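Local coordinates for probable leucine/isoleucine/valine-binding protein (Rhodopirellula baltica, PDB 4KV7) that probably binds a branched-chain amino acid or a related small ligand as a periplasmic binding protein of the leucine-binding family, at residues G21-L26 / L64-E69. The protein carries 1 engineered substitution. Residues are numbered along the deposited sequence; the frame is centred on the assembly and turned at random.
Sequences GMSTAL and LDDGYE. With FMT (formic acid), chain B.
Strands 16-24 and 57-65 lie parallel up to their carboxyl ends, where Leu64 N gives a nearly straight bond of 2.8 Å to Met22 O and Thr24 N answers at 2.9 Å to Leu64 O. The last bond of the series already belongs to the turn: Asp66 N reaches Thr24 O from above the carbonyl plane (45° out of it). Packing is tightest around Asp66, buried at this strand end. Its CG takes the crowded position between backbone N and carbonyl carbon (chi1 61°), which folds the carboxylate back over the first strand. There OD2 accepts from Ser23 OG at 2.7 Å, from above the carboxylate plane; it is also hydrogen-bonded to Thr73 OG1, and a water lies within bonding distance of OD2 and Ser23 O. OD1 accepts Tyr68 N at 3.0 Å in an Asx turn. Serine suits this place, its short hydroxyl, anti to the backbone N, serving both Asp66 and Asn76. An alanine in place of Asp66 would remove both carboxylate oxygens and would probably loosen the turn and leave Ser23 with one partner fewer. The two strands and helix 31-50 form a right-handed beta-alpha-beta crossover of a periplasmic binding protein lobe, whose strand-end loops characteristically line the ligand cleft. Consistent with this, the Tyr68 hydroxyl donates to O2 of a bound formic acid molecule, probably from the crystallisation liquor, at 2.6 Å, the oxygen lying in the ring plane. Gly67 and Tyr68 are the central residues of a type I' turn, both with positive phi, easy for glycine but less usual for tyrosine; the small Ala25 CB rests 3.8 Å from Tyr68 CB. The partly exposed flank is looser: Leu26 CD1 comes no nearer than 4.0 Å to Asp65 N. Here the short Asp65 carboxylate serves two segments, OD1 taking Gly67 N in an Asx turn and Leu26 N across the strands, both from above its plane, while OD2 meets Ser27 and forms a salt bridge with Arg72.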
ATOM      1  N   GLY A  21      11.090  -9.852  -9.465  1.00 11.78           N
ATOM      2  CA  GLY A  21      10.126  -9.333 -10.416  1.00 11.95           C
ATOM      3  C   GLY A  21       9.080  -8.445  -9.780  1.00 11.00           C
ATOM      4  O   GLY A  21       8.863  -8.481  -8.569  1.00 11.22           O
HETATM    5  N   MSE A  22       8.425  -7.646 -10.611  1.00 10.83           N
HETATM    6  CA  MSE A  22       7.342  -6.776 -10.184  1.00  9.87           C
HETATM    7  C   MSE A  22       6.447  -6.520 -11.383  1.00  9.84           C
HETATM    8  O   MSE A  22       6.946  -6.275 -12.481  1.00 11.48           O
HETATM    9  CB  MSE A  22       7.931  -5.464  -9.652  1.00 10.99           C
HETATM   10  CG  MSE A  22       6.918  -4.393  -9.220  1.00 12.41           C
HETATM   11 SE   MSE A  22       7.732  -2.623  -8.811  0.65 11.61          SE
HETATM   12  CE  MSE A  22       8.603  -3.135  -7.154  1.00 14.09           C
ATOM     13  N   SER A  23       5.134  -6.634 -11.186  1.00 10.41           N
ATOM     14  CA  SER A  23       4.153  -6.178 -12.172  1.00 10.59           C
ATOM     15  C   SER A  23       3.369  -5.083 -11.486  1.00  9.60           C
ATOM     16  O   SER A  23       2.849  -5.294 -10.398  1.00 10.06           O
ATOM     17  CB  SER A  23       3.221  -7.310 -12.584  1.00 11.36           C
ATOM     18  OG  SER A  23       2.316  -6.879 -13.585  1.00 11.84           O
ATOM     19  N   THR A  24       3.302  -3.900 -12.081  1.00 10.09           N
ATOM     20  CA  THR A  24       2.736  -2.781 -11.354  1.00 10.48           C
ATOM     21  C   THR A  24       2.362  -1.620 -12.251  1.00  9.03           C
ATOM     22  O   THR A  24       2.686  -1.595 -13.431  1.00  9.77           O
ATOM     23  CB  THR A  24       3.717  -2.319 -10.270  1.00  9.28           C
ATOM     24  OG1 THR A  24       2.981  -1.670  -9.230  1.00  9.45           O
ATOM     25  CG2 THR A  24       4.808  -1.389 -10.830  1.00 10.21           C
ATOM     26  N   ALA A  25       1.674  -0.647 -11.669  1.00  9.05           N
ATOM     27  CA  ALA A  25       1.214   0.518 -12.412  1.00  9.60           C
ATOM     28  C   ALA A  25       2.367   1.500 -12.609  1.00  9.44           C
ATOM     29  O   ALA A  25       2.666   2.312 -11.730  1.00  9.97           O
ATOM     30  CB  ALA A  25       0.063   1.184 -11.674  1.00 11.06           C
ATOM     31  N   LEU A  26       3.023   1.413 -13.762  1.00 10.06           N
ATOM     32  CA  LEU A  26       4.092   2.343 -14.114  1.00 10.57           C
ATOM     33  C   LEU A  26       3.605   3.411 -15.087  1.00 11.79           C
ATOM     34  O   LEU A  26       4.313   4.380 -15.350  1.00 13.93           O
ATOM     35  CB  LEU A  26       5.296   1.603 -14.705  1.00 10.87           C
ATOM     36  CG  LEU A  26       5.942   0.586 -13.761  1.00 11.61           C
ATOM     37  CD1 LEU A  26       7.028  -0.204 -14.480  1.00 14.74           C
ATOM     38  CD2 LEU A  26       6.510   1.271 -12.517  1.00 11.87           C
ATOM     39  N   LEU A  64       7.653  -4.764 -14.720  1.00 11.50           N
ATOM     40  CA  LEU A  64       6.796  -4.724 -15.893  1.00 11.41           C
ATOM     41  C   LEU A  64       5.553  -3.904 -15.564  1.00 10.43           C
ATOM     42  O   LEU A  64       5.007  -4.005 -14.466  1.00 12.34           O
ATOM     43  CB  LEU A  64       6.401  -6.144 -16.295  1.00 13.72           C
ATOM     44  CG  LEU A  64       7.568  -7.110 -16.539  1.00 13.32           C
ATOM     45  CD1 LEU A  64       7.073  -8.477 -16.994  1.00 15.06           C
ATOM     46  CD2 LEU A  64       8.576  -6.545 -17.535  1.00 16.88           C
ATOM     47  N   ASP A  65       5.116  -3.099 -16.523  1.00 10.68           N
ATOM     48  CA  ASP A  65       3.950  -2.240 -16.373  1.00 11.11           C
ATOM     49  C   ASP A  65       2.673  -3.021 -16.645  1.00 10.61           C
ATOM     50  O   ASP A  65       2.547  -3.669 -17.678  1.00 11.86           O
ATOM     51  CB  ASP A  65       4.071  -1.089 -17.374  1.00 12.42           C
ATOM     52  CG  ASP A  65       2.989  -0.024 -17.223  1.00 11.71           C
ATOM     53  OD1 ASP A  65       2.293   0.050 -16.190  1.00 10.54           O
ATOM     54  OD2 ASP A  65       2.871   0.780 -18.179  1.00 13.85           O
ATOM     55  N   ASP A  66       1.725  -2.956 -15.717  1.00 10.29           N
ATOM     56  CA  ASP A  66       0.369  -3.445 -15.984  1.00 10.24           C
ATOM     57  C   ASP A  66      -0.706  -2.367 -15.931  1.00  9.98           C
ATOM     58  O   ASP A  66      -1.882  -2.670 -16.098  1.00 11.11           O
ATOM     59  CB  ASP A  66      -0.022  -4.664 -15.129  1.00 10.45           C
ATOM     60  CG  ASP A  66      -0.017  -4.392 -13.638  1.00 10.61           C
ATOM     61  OD1 ASP A  66      -0.167  -3.226 -13.204  1.00 10.50           O
ATOM     62  OD2 ASP A  66       0.115  -5.387 -12.887  1.00 10.53           O
ATOM     63  N   GLY A  67      -0.303  -1.119 -15.707  1.00 10.04           N
ATOM     64  CA  GLY A  67      -1.255  -0.020 -15.682  1.00  9.86           C
ATOM     65  C   GLY A  67      -2.364  -0.170 -14.649  1.00  9.90           C
ATOM     66  O   GLY A  67      -3.412   0.463 -14.799  1.00 10.62           O
ATOM     67  N   TYR A  68      -2.156  -0.983 -13.607  1.00  9.83           N
ATOM     68  CA  TYR A  68      -3.208  -1.275 -12.626  1.00  9.25           C
ATOM     69  C   TYR A  68      -4.409  -1.925 -13.320  1.00 10.05           C
ATOM     70  O   TYR A  68      -5.572  -1.649 -13.005  1.00 10.49           O
ATOM     71  CB  TYR A  68      -3.577  -0.012 -11.833  1.00 10.21           C
ATOM     72  CG  TYR A  68      -4.475  -0.178 -10.611  1.00  8.62           C
ATOM     73  CD1 TYR A  68      -4.356  -1.258  -9.738  1.00  8.89           C
ATOM     74  CD2 TYR A  68      -5.423   0.795 -10.319  1.00  8.57           C
ATOM     75  CE1 TYR A  68      -5.172  -1.363  -8.617  1.00  9.18           C
ATOM     76  CE2 TYR A  68      -6.226   0.707  -9.199  1.00  8.86           C
ATOM     77  CZ  TYR A  68      -6.106  -0.378  -8.355  1.00  8.12           C
ATOM     78  OH  TYR A  68      -6.926  -0.449  -7.264  1.00  9.07           O
ATOM     79  N   GLU A  69      -4.111  -2.827 -14.251  1.00  9.96           N
ATOM     80  CA  GLU A  69      -5.127  -3.597 -14.954  1.00 10.28           C
ATOM     81  C   GLU A  69      -4.805  -5.087 -14.945  1.00 10.64           C
ATOM     82  O   GLU A  69      -3.789  -5.512 -15.505  1.00 10.91           O
ATOM     83  CB  GLU A  69      -5.285  -3.091 -16.390  1.00 12.19           C
ATOM     84  CG  GLU A  69      -5.979  -1.740 -16.470  1.00 12.56           C
ATOM     85  CD  GLU A  69      -7.421  -1.777 -15.975  1.00 14.38           C
ATOM     86  OE1 GLU A  69      -8.011  -2.875 -15.833  1.00 13.39           O
ATOM     87  OE2 GLU A  69      -7.984  -0.692 -15.720  1.00 21.99           O
TER
HETATM   88  C   FMT B 501      -6.009  -1.686  -4.185  1.00  7.70           C
HETATM   89  O1  FMT B 501      -5.755  -2.384  -3.194  1.00  8.08           O
HETATM   90  O2  FMT B 501      -6.236  -2.114  -5.325  1.00  8.33           O
HETATM   91  O   HOH W   1       0.039  -5.673 -10.189  1.00 11.22           O